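Local coordinates for protein polyphosphate kinase (Porphyromonas gingivalis, PDB 2O8R) that probably catalyses the reversible transfer of the terminal phosphate of ATP onto a growing polyphosphate chain, as a member of the polyphosphate kinase 1 family, at residues A[29-34]-A[103-108]; A[493-496]-A[501-504]; A[349-354]-A[680-685]; A[133-138]-A[214-219]. The protein carries 3 engineered substitutions. All blocks are in the same frame, centred on the assembly; numbering follows the deposited sequence.

In the fold
Along the chain the order is contact 1, contact 4, then contact 3, whose two segments bracket contact 2. Contact 1 joins a loop to helix 83-112 in the N-terminal domain. Contact 4 packs helix 125-139 on residues 214-219 of the middle domain. The centres of contacts 1 and 4 are about 32 Å apart and their nearest atoms about 9 Å. Contact 3 brings the late helix 678-691 onto the loop after strand 345-349. Contact 2 folds the loop after helix 484-497 back on that helix. The centres of contacts 2 and 4 are about 65 Å apart, on opposite sides of the chain's centre. The four contacts are thus spread over several domains of the kinase, and only contact 3 comes near predicted ATP-binding residues.

Contact 1. Residues A[29-34]-A[103-108]; sequences ADRTLP and YDQILP
The amide end of Q105 overlaps the middle of the R31 side chain. The contact lies in the helical N-terminal domain of polyphosphate kinase. It sets the loop between helices 13-29 and 35-63 beside helix 83-112. The closest approach is from Q105 NE2 to R31 CD, at 3.4 Å. The two chains cross at a slant, with the guanidinium and amide planes 40° apart. Q105 points at the loop and is extended beyond CG, with chi2 near 179°, which carries its amide across to the loop. R31 bends at chi3 (65°). The bend turns its guanidinium aside from the amide, leaving R31 NH1 3.9 Å from Q105 CG. No hydrogen bond joins the two segments, which meet by van der Waals contact at the protein surface. A29 adds a looser touch, its carbonyl O lying 4.0 Å from Q105 OE1. I106, next to Q105, packs on R38, I39 and L42 of helix 35-63, and R31 also touches R38. The loop keeps its own shape. D30 to L33 form a type I beta turn, closed by the bond from L33 N to D30 O. An Asx turn is laid over it. D30 OD1 accepts from T32 N at 3.0 Å and from T32 OG1 at 2.7 Å, both donors coming from the same face of the carboxylate plane.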
loop_
_atom_site.group_PDB
_atom_site.type_symbol
_atom_site.label_atom_id
_atom_site.label_comp_id
_atom_site.label_asym_id
_atom_site.label_seq_id
_atom_site.Cartn_x
_atom_site.Cartn_y
_atom_site.Cartn_z
ATOM N N ALA A 29 -3.070 -0.062 -31.665
ATOM C CA ALA A 29 -3.644 0.154 -33.003
ATOM C C ALA A 29 -4.342 -1.070 -33.570
ATOM O O ALA A 29 -4.983 -0.982 -34.624
ATOM C CB ALA A 29 -2.561 0.623 -33.979
ATOM N N ASP A 30 -4.205 -2.211 -32.891
ATOM C CA ASP A 30 -4.750 -3.476 -33.384
ATOM C C ASP A 30 -6.249 -3.535 -33.168
ATOM O O ASP A 30 -6.726 -3.922 -32.092
ATOM C CB ASP A 30 -4.061 -4.677 -32.721
ATOM C CG ASP A 30 -4.518 -6.028 -33.297
ATOM O OD1 ASP A 30 -5.404 -6.059 -34.177
ATOM O OD2 ASP A 30 -3.987 -7.071 -32.860
ATOM N N ARG A 31 -6.988 -3.196 -34.220
ATOM C CA ARG A 31 -8.439 -3.126 -34.129
ATOM C C ARG A 31 -9.125 -4.454 -33.919
ATOM O O ARG A 31 -10.325 -4.476 -33.690
ATOM C CB ARG A 31 -9.038 -2.383 -35.322
ATOM C CG ARG A 31 -8.947 -0.891 -35.129
ATOM C CD ARG A 31 -9.196 -0.124 -36.379
ATOM N NE ARG A 31 -10.563 -0.279 -36.859
ATOM C CZ ARG A 31 -11.603 0.415 -36.413
ATOM N NH1 ARG A 31 -11.448 1.327 -35.456
ATOM N NH2 ARG A 31 -12.804 0.188 -36.929
ATOM N N THR A 32 -8.374 -5.557 -33.958
ATOM C CA THR A 32 -8.975 -6.872 -33.743
ATOM C C THR A 32 -9.062 -7.202 -32.268
ATOM O O THR A 32 -9.604 -8.240 -31.901
ATOM C CB THR A 32 -8.190 -7.984 -34.418
ATOM O OG1 THR A 32 -6.958 -8.196 -33.710
ATOM C CG2 THR A 32 -7.911 -7.626 -35.869
ATOM N N LEU A 33 -8.520 -6.321 -31.435
ATOM C CA LEU A 33 -8.451 -6.541 -29.996
ATOM C C LEU A 33 -9.550 -5.783 -29.275
ATOM O O LEU A 33 -9.889 -4.663 -29.665
ATOM C CB LEU A 33 -7.094 -6.084 -29.466
ATOM C CG LEU A 33 -5.876 -6.798 -30.041
ATOM C CD1 LEU A 33 -4.663 -6.300 -29.329
ATOM C CD2 LEU A 33 -5.984 -8.325 -29.909
ATOM N N PRO A 34 -10.127 -6.401 -28.227
ATOM C CA PRO A 34 -11.108 -5.776 -27.345
ATOM C C PRO A 34 -10.567 -4.467 -26.831
ATOM O O PRO A 34 -9.407 -4.437 -26.417
ATOM C CB PRO A 34 -11.221 -6.782 -26.206
ATOM C CG PRO A 34 -10.946 -8.070 -26.846
ATOM C CD PRO A 34 -9.881 -7.803 -27.848
ATOM N N TYR A 103 -7.766 9.428 -30.537
ATOM C CA TYR A 103 -8.899 10.218 -30.992
ATOM C C TYR A 103 -9.662 9.589 -32.147
ATOM O O TYR A 103 -10.873 9.763 -32.255
ATOM C CB TYR A 103 -8.432 11.605 -31.417
ATOM C CG TYR A 103 -8.083 12.513 -30.273
ATOM C CD1 TYR A 103 -9.057 12.943 -29.397
ATOM C CD2 TYR A 103 -6.785 12.958 -30.085
ATOM C CE1 TYR A 103 -8.752 13.786 -28.357
ATOM C CE2 TYR A 103 -6.471 13.799 -29.050
ATOM C CZ TYR A 103 -7.461 14.210 -28.185
ATOM O OH TYR A 103 -7.167 15.047 -27.137
ATOM N N ASP A 104 -8.953 8.886 -33.025
ATOM C CA ASP A 104 -9.574 8.349 -34.232
ATOM C C ASP A 104 -10.100 6.943 -34.058
ATOM O O ASP A 104 -10.927 6.491 -34.844
ATOM C CB ASP A 104 -8.609 8.391 -35.420
ATOM C CG ASP A 104 -8.064 9.766 -35.668
ATOM O OD1 ASP A 104 -8.795 10.736 -35.386
ATOM O OD2 ASP A 104 -6.913 9.882 -36.135
ATOM N N GLN A 105 -9.626 6.243 -33.040
ATOM C CA GLN A 105 -10.014 4.853 -32.898
ATOM C C GLN A 105 -10.549 4.524 -31.513
ATOM O O GLN A 105 -11.699 4.105 -31.377
ATOM C CB GLN A 105 -8.860 3.936 -33.289
ATOM C CG GLN A 105 -8.565 3.921 -34.772
ATOM C CD GLN A 105 -7.389 3.028 -35.139
ATOM O OE1 GLN A 105 -6.596 2.633 -34.279
ATOM N NE2 GLN A 105 -7.271 2.707 -36.427
ATOM N N ILE A 106 -9.738 4.746 -30.485
ATOM C CA ILE A 106 -10.149 4.415 -29.122
ATOM C C ILE A 106 -11.455 5.100 -28.698
ATOM O O ILE A 106 -12.457 4.411 -28.465
ATOM C CB ILE A 106 -9.046 4.692 -28.108
ATOM C CG1 ILE A 106 -7.751 4.014 -28.557
ATOM C CG2 ILE A 106 -9.475 4.226 -26.710
ATOM C CD1 ILE A 106 -7.712 2.538 -28.325
ATOM N N LEU A 107 -11.455 6.433 -28.631
ATOM C CA LEU A 107 -12.670 7.183 -28.244
ATOM C C LEU A 107 -13.910 6.814 -29.065
ATOM O O LEU A 107 -14.975 6.563 -28.487
ATOM C CB LEU A 107 -12.451 8.706 -28.227
ATOM C CG LEU A 107 -11.456 9.160 -27.167
ATOM C CD1 LEU A 107 -11.358 10.665 -27.064
ATOM C CD2 LEU A 107 -11.869 8.546 -25.865
ATOM N N PRO A 108 -13.778 6.766 -30.403
ATOM C CA PRO A 108 -14.854 6.243 -31.250
ATOM C C PRO A 108 -15.286 4.811 -30.932
ATOM O O PRO A 108 -16.478 4.526 -30.952
ATOM C CB PRO A 108 -14.247 6.302 -32.655
ATOM C CG PRO A 108 -13.273 7.366 -32.580
ATOM C CD PRO A 108 -12.658 7.244 -31.225
#

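Contact 2. Residues A[493-496]-A[501-504]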
loop_
_atom_site.group_PDB
_atom_site.type_symbol
_atom_site.label_atom_id
_atom_site.label_comp_id
_atom_site.label_asym_id
_atom_site.label_seq_id
_atom_site.Cartn_x
_atom_site.Cartn_y
_atom_site.Cartn_z
ATOM N N LEU A 493 26.174 -22.545 -4.488
ATOM C CA LEU A 493 25.943 -21.145 -4.857
ATOM C C LEU A 493 25.582 -20.299 -3.635
ATOM O O LEU A 493 26.168 -19.233 -3.420
ATOM C CB LEU A 493 24.858 -21.018 -5.920
ATOM C CG LEU A 493 24.435 -19.602 -6.337
ATOM C CD1 LEU A 493 25.612 -18.761 -6.825
ATOM C CD2 LEU A 493 23.306 -19.652 -7.386
ATOM N N PHE A 494 24.643 -20.780 -2.824
ATOM C CA PHE A 494 24.197 -19.981 -1.696
ATOM C C PHE A 494 25.271 -19.819 -0.632
ATOM O O PHE A 494 25.321 -18.801 0.051
ATOM C CB PHE A 494 22.936 -20.546 -1.082
ATOM C CG PHE A 494 21.675 -20.161 -1.804
ATOM C CD1 PHE A 494 21.179 -18.875 -1.714
ATOM C CD2 PHE A 494 20.966 -21.097 -2.547
ATOM C CE1 PHE A 494 20.002 -18.516 -2.353
ATOM C CE2 PHE A 494 19.784 -20.746 -3.199
ATOM C CZ PHE A 494 19.301 -19.455 -3.103
ATOM N N ARG A 495 26.134 -20.813 -0.493
ATOM C CA ARG A 495 27.224 -20.707 0.462
ATOM C C ARG A 495 28.205 -19.652 0.001
ATOM O O ARG A 495 28.678 -18.847 0.803
ATOM C CB ARG A 495 27.928 -22.046 0.642
ATOM C CG ARG A 495 27.274 -22.916 1.675
ATOM C CD ARG A 495 27.958 -24.256 1.815
ATOM N NE ARG A 495 29.400 -24.143 1.982
ATOM C CZ ARG A 495 30.016 -23.902 3.133
ATOM N NH1 ARG A 495 29.319 -23.740 4.251
ATOM N NH2 ARG A 495 31.338 -23.819 3.162
ATOM N N ILE A 496 28.502 -19.665 -1.295
ATOM C CA ILE A 496 29.317 -18.624 -1.897
ATOM C C ILE A 496 28.686 -17.233 -1.688
ATOM O O ILE A 496 29.366 -16.308 -1.264
ATOM C CB ILE A 496 29.601 -18.911 -3.390
ATOM C CG1 ILE A 496 30.485 -20.157 -3.527
ATOM C CG2 ILE A 496 30.271 -17.710 -4.061
ATOM C CD1 ILE A 496 30.838 -20.534 -4.961
ATOM N N PRO A 501 33.596 -20.541 2.610
ATOM C CA PRO A 501 34.542 -21.159 1.674
ATOM C C PRO A 501 33.900 -22.322 0.920
ATOM O O PRO A 501 33.261 -23.174 1.533
ATOM C CB PRO A 501 35.676 -21.649 2.579
ATOM C CG PRO A 501 35.069 -21.767 3.937
ATOM C CD PRO A 501 33.997 -20.726 4.017
ATOM N N GLU A 502 34.044 -22.311 -0.405
ATOM C CA GLU A 502 33.531 -23.345 -1.312
ATOM C C GLU A 502 34.306 -23.216 -2.596
ATOM O O GLU A 502 34.566 -22.096 -3.039
ATOM C CB GLU A 502 32.073 -23.101 -1.659
ATOM C CG GLU A 502 31.084 -23.674 -0.689
ATOM C CD GLU A 502 31.011 -25.184 -0.726
ATOM O OE1 GLU A 502 31.138 -25.771 -1.822
ATOM O OE2 GLU A 502 30.807 -25.784 0.348
ATOM N N PRO A 503 34.679 -24.348 -3.208
ATOM C CA PRO A 503 35.354 -24.324 -4.509
ATOM C C PRO A 503 34.446 -23.707 -5.560
ATOM O O PRO A 503 33.250 -23.991 -5.567
ATOM C CB PRO A 503 35.560 -25.799 -4.823
ATOM C CG PRO A 503 35.440 -26.505 -3.511
ATOM C CD PRO A 503 34.482 -25.717 -2.704
ATOM N N ALA A 504 34.992 -22.862 -6.430
ATOM C CA ALA A 504 34.173 -22.184 -7.444
ATOM C C ALA A 504 33.870 -23.079 -8.658
ATOM O O ALA A 504 34.296 -22.788 -9.777
ATOM C CB ALA A 504 34.842 -20.892 -7.875
#
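R495 and E502 form the charged part of the contact. A salt bridge joins R495 NE to E502 OE2 at 2.7 Å. The hydrogen bond is bent, with an angle of 133° at the hydrogen. E502 OE2 is met on its anti side, by a donor tilted out of the carboxylate plane, and the guanidinium and carboxylate planes stand 82° apart. E502 reaches this position because its chain bends at chi2 (-71°). Its other oxygen, E502 OE1, has a second charged partner in R492, so the carboxylate is held by two arginines of one helix. The second polar bond is to the backbone. R495 NH2 donates to P501 O at 2.6 Å, with the carbonyl near the guanidinium plane at its edge. The same guanidinium therefore ties a side chain and a main-chain oxygen of neighbouring residues, which probably fixes its rotation. The apolar part lies one residue on. I496 CG1 rests 3.8 Å from E502 CB. I496 CD1 reaches on toward A504, coming within 4.5 Å of A504 CA. F506 and Y514 also touch I496, extending this patch. On the other side of the helix, F494 is buried against F403. The connection after helix 484-497 folds back on the last turns of that helix, and a salt bridge and a side-chain-to-backbone bond tie it there. It belongs to C-terminal domain 1, a member of the phospholipase D clan.

Contact 3. Residues A[349-354]-A[680-685]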
loop_
_atom_site.group_PDB
_atom_site.type_symbol
_atom_site.label_atom_id
_atom_site.label_comp_id
_atom_site.label_asym_id
_atom_site.label_seq_id
_atom_site.Cartn_x
_atom_site.Cartn_y
_atom_site.Cartn_z
ATOM N N VAL A 349 4.234 -20.228 -16.224
ATOM C CA VAL A 349 3.201 -19.369 -15.694
ATOM C C VAL A 349 2.865 -18.205 -16.554
ATOM O O VAL A 349 3.750 -17.618 -17.179
ATOM C CB VAL A 349 3.523 -18.734 -14.324
ATOM C CG1 VAL A 349 3.639 -19.780 -13.250
ATOM C CG2 VAL A 349 4.766 -17.807 -14.410
ATOM N N PRO A 350 1.576 -18.110 -16.815
ATOM C CA PRO A 350 0.286 -17.658 -16.372
ATOM C C PRO A 350 -0.524 -18.951 -16.555
ATOM O O PRO A 350 -1.421 -19.233 -15.770
ATOM C CB PRO A 350 -0.106 -16.600 -17.395
ATOM C CG PRO A 350 1.038 -16.548 -18.382
ATOM C CD PRO A 350 1.679 -17.891 -18.259
ATOM N N TYR A 351 -0.129 -19.745 -17.565
ATOM C CA TYR A 351 -0.749 -21.014 -17.978
ATOM C C TYR A 351 -0.960 -22.001 -16.826
ATOM O O TYR A 351 -2.021 -22.601 -16.712
ATOM C CB TYR A 351 0.086 -21.682 -19.086
ATOM C CG TYR A 351 0.546 -20.749 -20.204
ATOM C CD1 TYR A 351 -0.371 -20.138 -21.045
ATOM C CD2 TYR A 351 1.897 -20.501 -20.429
ATOM C CE1 TYR A 351 0.029 -19.294 -22.063
ATOM C CE2 TYR A 351 2.306 -19.635 -21.439
ATOM C CZ TYR A 351 1.363 -19.043 -22.263
ATOM O OH TYR A 351 1.739 -18.194 -23.288
ATOM N N TYR A 352 0.053 -22.159 -15.981
ATOM C CA TYR A 352 -0.081 -22.890 -14.732
ATOM C C TYR A 352 -0.183 -21.876 -13.606
ATOM O O TYR A 352 0.143 -20.703 -13.820
ATOM C CB TYR A 352 1.140 -23.759 -14.493
ATOM C CG TYR A 352 1.225 -24.988 -15.368
ATOM C CD1 TYR A 352 0.769 -26.217 -14.909
ATOM C CD2 TYR A 352 1.780 -24.925 -16.641
ATOM C CE1 TYR A 352 0.848 -27.345 -15.686
ATOM C CE2 TYR A 352 1.858 -26.053 -17.439
ATOM C CZ TYR A 352 1.390 -27.265 -16.957
ATOM O OH TYR A 352 1.472 -28.399 -17.744
ATOM N N THR A 353 -0.630 -22.316 -12.421
ATOM C CA THR A 353 -0.680 -21.447 -11.240
ATOM C C THR A 353 0.692 -21.033 -10.787
ATOM O O THR A 353 1.699 -21.622 -11.168
ATOM C CB THR A 353 -1.332 -22.107 -9.982
ATOM O OG1 THR A 353 -1.322 -23.534 -10.109
ATOM C CG2 THR A 353 -2.756 -21.589 -9.746
ATOM N N TYR A 354 0.704 -20.018 -9.937
ATOM C CA TYR A 354 1.891 -19.601 -9.235
ATOM C C TYR A 354 2.024 -20.380 -7.927
ATOM O O TYR A 354 3.069 -20.346 -7.271
ATOM C CB TYR A 354 1.792 -18.109 -8.944
ATOM C CG TYR A 354 2.156 -17.218 -10.112
ATOM C CD1 TYR A 354 1.225 -16.902 -11.095
ATOM C CD2 TYR A 354 3.434 -16.679 -10.224
ATOM C CE1 TYR A 354 1.553 -16.074 -12.165
ATOM C CE2 TYR A 354 3.774 -15.856 -11.291
ATOM C CZ TYR A 354 2.832 -15.551 -12.258
ATOM O OH TYR A 354 3.178 -14.719 -13.308
ATOM N N ALA A 680 -2.451 -18.029 -27.003
ATOM C CA ALA A 680 -3.608 -18.927 -27.016
ATOM C C ALA A 680 -3.152 -20.380 -27.180
ATOM O O ALA A 680 -3.479 -21.245 -26.369
ATOM C CB ALA A 680 -4.579 -18.540 -28.105
ATOM N N ALA A 681 -2.346 -20.626 -28.204
ATOM C CA ALA A 681 -1.965 -21.985 -28.566
ATOM C C ALA A 681 -1.202 -22.738 -27.477
ATOM O O ALA A 681 -1.414 -23.941 -27.283
ATOM C CB ALA A 681 -1.170 -21.971 -29.852
ATOM N N ILE A 682 -0.311 -22.031 -26.782
ATOM C CA ILE A 682 0.491 -22.629 -25.722
ATOM C C ILE A 682 -0.421 -23.103 -24.595
ATOM O O ILE A 682 -0.218 -24.186 -24.030
ATOM C CB ILE A 682 1.540 -21.657 -25.173
ATOM C CG1 ILE A 682 2.688 -21.499 -26.163
ATOM C CG2 ILE A 682 2.097 -22.147 -23.845
ATOM C CD1 ILE A 682 3.743 -20.496 -25.692
ATOM N N TYR A 683 -1.440 -22.307 -24.290
ATOM C CA TYR A 683 -2.393 -22.718 -23.285
ATOM C C TYR A 683 -3.134 -23.987 -23.694
ATOM O O TYR A 683 -3.308 -24.889 -22.872
ATOM C CB TYR A 683 -3.377 -21.616 -22.962
ATOM C CG TYR A 683 -4.360 -22.033 -21.895
ATOM C CD1 TYR A 683 -3.976 -22.088 -20.559
ATOM C CD2 TYR A 683 -5.668 -22.381 -22.217
ATOM C CE1 TYR A 683 -4.865 -22.467 -19.566
ATOM C CE2 TYR A 683 -6.571 -22.765 -21.226
ATOM C CZ TYR A 683 -6.158 -22.806 -19.904
ATOM O OH TYR A 683 -7.035 -23.184 -18.918
ATOM N N ARG A 684 -3.555 -24.057 -24.957
ATOM C CA ARG A 684 -4.238 -25.255 -25.456
ATOM C C ARG A 684 -3.330 -26.472 -25.416
ATOM O O ARG A 684 -3.757 -27.558 -25.027
ATOM C CB ARG A 684 -4.807 -25.041 -26.858
ATOM C CG ARG A 684 -6.017 -24.124 -26.863
ATOM C CD ARG A 684 -6.587 -23.896 -28.247
ATOM N NE ARG A 684 -7.235 -22.585 -28.320
ATOM C CZ ARG A 684 -6.806 -21.569 -29.068
ATOM N NH1 ARG A 684 -5.731 -21.705 -29.846
ATOM N NH2 ARG A 684 -7.468 -20.415 -29.051
ATOM N N TYR A 685 -2.076 -26.272 -25.806
ATOM C CA TYR A 685 -1.081 -27.340 -25.816
ATOM C C TYR A 685 -0.902 -27.941 -24.417
ATOM O O TYR A 685 -0.941 -29.159 -24.253
ATOM C CB TYR A 685 0.239 -26.790 -26.376
ATOM C CG TYR A 685 1.470 -27.626 -26.110
ATOM C CD1 TYR A 685 1.847 -28.643 -26.973
ATOM C CD2 TYR A 685 2.277 -27.375 -25.011
ATOM C CE1 TYR A 685 2.985 -29.402 -26.730
ATOM C CE2 TYR A 685 3.412 -28.120 -24.769
ATOM C CZ TYR A 685 3.764 -29.135 -25.631
ATOM O OH TYR A 685 4.899 -29.888 -25.374
#
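The Y351 ring lies under the I682 side chain, with the methyl CG2 over its face. This is a CH-pi contact between the loop after strand 345-349, in C-terminal domain 1 of the phospholipase D clan, and helix 678-691 late in the chain. The tight part is here. I682 CG2 sits 3.6 Å from the centroid of the Y351 ring and 18° off its normal. Its nearest ring atom is Y351 CE2, at 3.5 Å. The chi1 of I682 (-74°) sets CG2 anti to the backbone N and leaves CG1 to carry CD1 toward the phenol end. I682 CD1 stands 3.9 Å from Y351 OH. The opposite face of the ring is taken by P350 CD, so the tyrosine is sandwiched between its own loop and the helix. I682 also touches I645 of helix 636-651. The looser side is Y683, which is partly exposed. The two tyrosine side chains run antiparallel past one another, and Y683 CB approaches Y351 CD1 at 3.9 Å without a defined ring stack. The Y683 hydroxyl is engaged elsewhere, in a hydrogen bond with E323 O. The side chain of Y351 is about 10 Å from those of Y474 and H597, both predicted to bind ATP. At the edge of the Y683 ring, CE1 lies 4.0 Å from the backbone O of Y351.

Contact 4. Residues A[133-138]-A[214-219]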
loop_
_atom_site.group_PDB
_atom_site.type_symbol
_atom_site.label_atom_id
_atom_site.label_comp_id
_atom_site.label_asym_id
_atom_site.label_seq_id
_atom_site.Cartn_x
_atom_site.Cartn_y
_atom_site.Cartn_z
ATOM N N ARG A 133 -21.411 20.968 -8.834
ATOM C CA ARG A 133 -21.459 20.626 -7.408
ATOM C C ARG A 133 -20.139 19.979 -7.037
ATOM O O ARG A 133 -19.485 20.404 -6.076
ATOM C CB ARG A 133 -22.628 19.690 -7.088
ATOM C CG ARG A 133 -23.202 19.836 -5.691
ATOM C CD ARG A 133 -23.864 18.546 -5.210
ATOM N NE ARG A 133 -22.878 17.633 -4.623
ATOM C CZ ARG A 133 -22.284 16.620 -5.258
ATOM N NH1 ARG A 133 -22.571 16.345 -6.526
ATOM N NH2 ARG A 133 -21.397 15.869 -4.614
ATOM N N PHE A 134 -19.746 18.996 -7.855
ATOM C CA PHE A 134 -18.535 18.193 -7.661
ATOM C C PHE A 134 -17.317 19.076 -7.562
ATOM O O PHE A 134 -16.515 18.937 -6.636
ATOM C CB PHE A 134 -18.359 17.226 -8.826
ATOM C CG PHE A 134 -17.276 16.186 -8.626
ATOM C CD1 PHE A 134 -17.498 15.072 -7.835
ATOM C CD2 PHE A 134 -16.057 16.296 -9.283
ATOM C CE1 PHE A 134 -16.524 14.107 -7.682
ATOM C CE2 PHE A 134 -15.076 15.331 -9.127
ATOM C CZ PHE A 134 -15.315 14.235 -8.335
ATOM N N PHE A 135 -17.184 19.992 -8.516
ATOM C CA PHE A 135 -16.082 20.916 -8.468
ATOM C C PHE A 135 -16.109 21.658 -7.145
ATOM O O PHE A 135 -15.096 21.696 -6.445
ATOM C CB PHE A 135 -16.076 21.907 -9.624
ATOM C CG PHE A 135 -14.996 22.926 -9.498
ATOM C CD1 PHE A 135 -13.687 22.607 -9.841
ATOM C CD2 PHE A 135 -15.261 24.183 -8.974
ATOM C CE1 PHE A 135 -12.660 23.540 -9.704
ATOM C CE2 PHE A 135 -14.242 25.119 -8.833
ATOM C CZ PHE A 135 -12.935 24.796 -9.204
ATOM N N HIS A 136 -17.265 22.210 -6.782
ATOM C CA HIS A 136 -17.351 22.988 -5.542
ATOM C C HIS A 136 -17.079 22.167 -4.291
ATOM O O HIS A 136 -16.227 22.537 -3.493
ATOM C CB HIS A 136 -18.666 23.776 -5.441
ATOM C CG HIS A 136 -18.669 25.036 -6.257
ATOM N ND1 HIS A 136 -19.040 25.064 -7.586
ATOM C CD2 HIS A 136 -18.306 26.302 -5.945
ATOM C CE1 HIS A 136 -18.920 26.294 -8.053
ATOM N NE2 HIS A 136 -18.474 27.065 -7.077
ATOM N N GLU A 137 -17.754 21.037 -4.129
ATOM C CA GLU A 137 -17.625 20.295 -2.878
ATOM C C GLU A 137 -16.403 19.385 -2.822
ATOM O O GLU A 137 -15.875 19.136 -1.743
ATOM C CB GLU A 137 -18.876 19.465 -2.594
ATOM C CG GLU A 137 -20.162 20.240 -2.409
ATOM C CD GLU A 137 -21.361 19.315 -2.215
ATOM O OE1 GLU A 137 -21.210 18.082 -2.398
ATOM O OE2 GLU A 137 -22.456 19.813 -1.877
ATOM N N GLU A 138 -15.958 18.880 -3.969
ATOM C CA GLU A 138 -14.927 17.833 -3.982
ATOM C C GLU A 138 -13.562 18.230 -4.565
ATOM O O GLU A 138 -12.529 17.864 -4.014
ATOM C CB GLU A 138 -15.450 16.593 -4.708
ATOM C CG GLU A 138 -16.705 15.999 -4.099
ATOM C CD GLU A 138 -16.420 14.939 -3.061
ATOM O OE1 GLU A 138 -15.245 14.772 -2.673
ATOM O OE2 GLU A 138 -17.378 14.261 -2.634
ATOM N N LYS A 214 -10.877 23.091 -15.673
ATOM C CA LYS A 214 -10.923 24.071 -16.754
ATOM C C LYS A 214 -12.281 24.780 -16.873
ATOM O O LYS A 214 -12.345 25.978 -17.123
ATOM C CB LYS A 214 -10.572 23.396 -18.084
ATOM C CG LYS A 214 -9.089 22.990 -18.234
ATOM C CD LYS A 214 -8.832 22.503 -19.651
ATOM C CE LYS A 214 -7.396 22.627 -20.053
ATOM N NZ LYS A 214 -7.257 22.232 -21.468
ATOM N N GLU A 215 -13.354 24.032 -16.665
ATOM C CA GLU A 215 -14.704 24.531 -16.841
ATOM C C GLU A 215 -15.162 25.416 -15.663
ATOM O O GLU A 215 -16.228 26.029 -15.702
ATOM C CB GLU A 215 -15.644 23.332 -17.029
ATOM C CG GLU A 215 -17.036 23.632 -17.581
ATOM C CD GLU A 215 -17.014 24.433 -18.874
ATOM O OE1 GLU A 215 -16.074 24.266 -19.686
ATOM O OE2 GLU A 215 -17.954 25.231 -19.083
ATOM N N HIS A 216 -14.358 25.497 -14.613
ATOM C CA HIS A 216 -14.764 26.255 -13.435
ATOM C C HIS A 216 -13.694 27.232 -12.960
ATOM O O HIS A 216 -13.737 27.706 -11.826
ATOM C CB HIS A 216 -15.167 25.305 -12.304
ATOM C CG HIS A 216 -16.343 24.443 -12.631
ATOM N ND1 HIS A 216 -16.216 23.177 -13.158
ATOM C CD2 HIS A 216 -17.671 24.673 -12.524
ATOM C CE1 HIS A 216 -17.415 22.661 -13.354
ATOM N NE2 HIS A 216 -18.316 23.546 -12.970
ATOM N N LEU A 217 -12.744 27.537 -13.838
ATOM C CA LEU A 217 -11.622 28.392 -13.491
ATOM C C LEU A 217 -12.093 29.777 -13.068
ATOM O O LEU A 217 -11.452 30.432 -12.241
ATOM C CB LEU A 217 -10.644 28.493 -14.667
ATOM C CG LEU A 217 -9.727 27.295 -14.936
ATOM C CD1 LEU A 217 -9.043 27.432 -16.268
ATOM C CD2 LEU A 217 -8.700 27.162 -13.832
ATOM N N ASP A 218 -13.235 30.197 -13.613
ATOM C CA ASP A 218 -13.847 31.483 -13.277
ATOM C C ASP A 218 -14.209 31.645 -11.799
ATOM O O ASP A 218 -14.218 32.764 -11.299
ATOM C CB ASP A 218 -15.075 31.749 -14.145
ATOM C CG ASP A 218 -15.959 30.537 -14.276
ATOM O OD1 ASP A 218 -15.614 29.626 -15.067
ATOM O OD2 ASP A 218 -17.000 30.498 -13.590
ATOM N N VAL A 219 -14.486 30.548 -11.095
ATOM C CA VAL A 219 -14.759 30.640 -9.655
ATOM C C VAL A 219 -13.462 30.741 -8.845
ATOM O O VAL A 219 -13.440 31.288 -7.732
ATOM C CB VAL A 219 -15.696 29.501 -9.124
ATOM C CG1 VAL A 219 -16.530 28.887 -10.254
ATOM C CG2 VAL A 219 -14.927 28.433 -8.385
#
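F135 projects from helix 125-139 onto H216, in the middle domain of polyphosphate kinase. The contact packs that helix against the turn leading into the short helix 217-220. The F135 chi1 of 175° puts CG anti to N and carries the ring out toward H216. F135 CB comes first, lying over the face of the imidazole, 3.9 Å from its centroid. F135 CG lies 3.7 Å from H216 CG. Further out, the ring passes beneath H216 CB, which sits over its centre, 3.5 Å from the F135 centroid. The CB of each residue therefore covers the other's ring. The ring planes are 10° apart but strongly offset, with little mutual overlap. At the far edge, F135 CE2 meets V219 CG2 at 3.4 Å. The tip, F135 CZ, is 4.0 Å from the backbone O of H216. Elsewhere on F135, L143 adds packing. H216 ND1 is hydrogen-bonded to I212 O, which helps hold the imidazole. The neighbouring F134 packs on F410 of the second subunit, so this helix also borders the dimer contact. H136 ND1 is hydrogen-bonded to R132 O. V219 also touches H136, its CG2 lying 4.0 Å from H136 NE2.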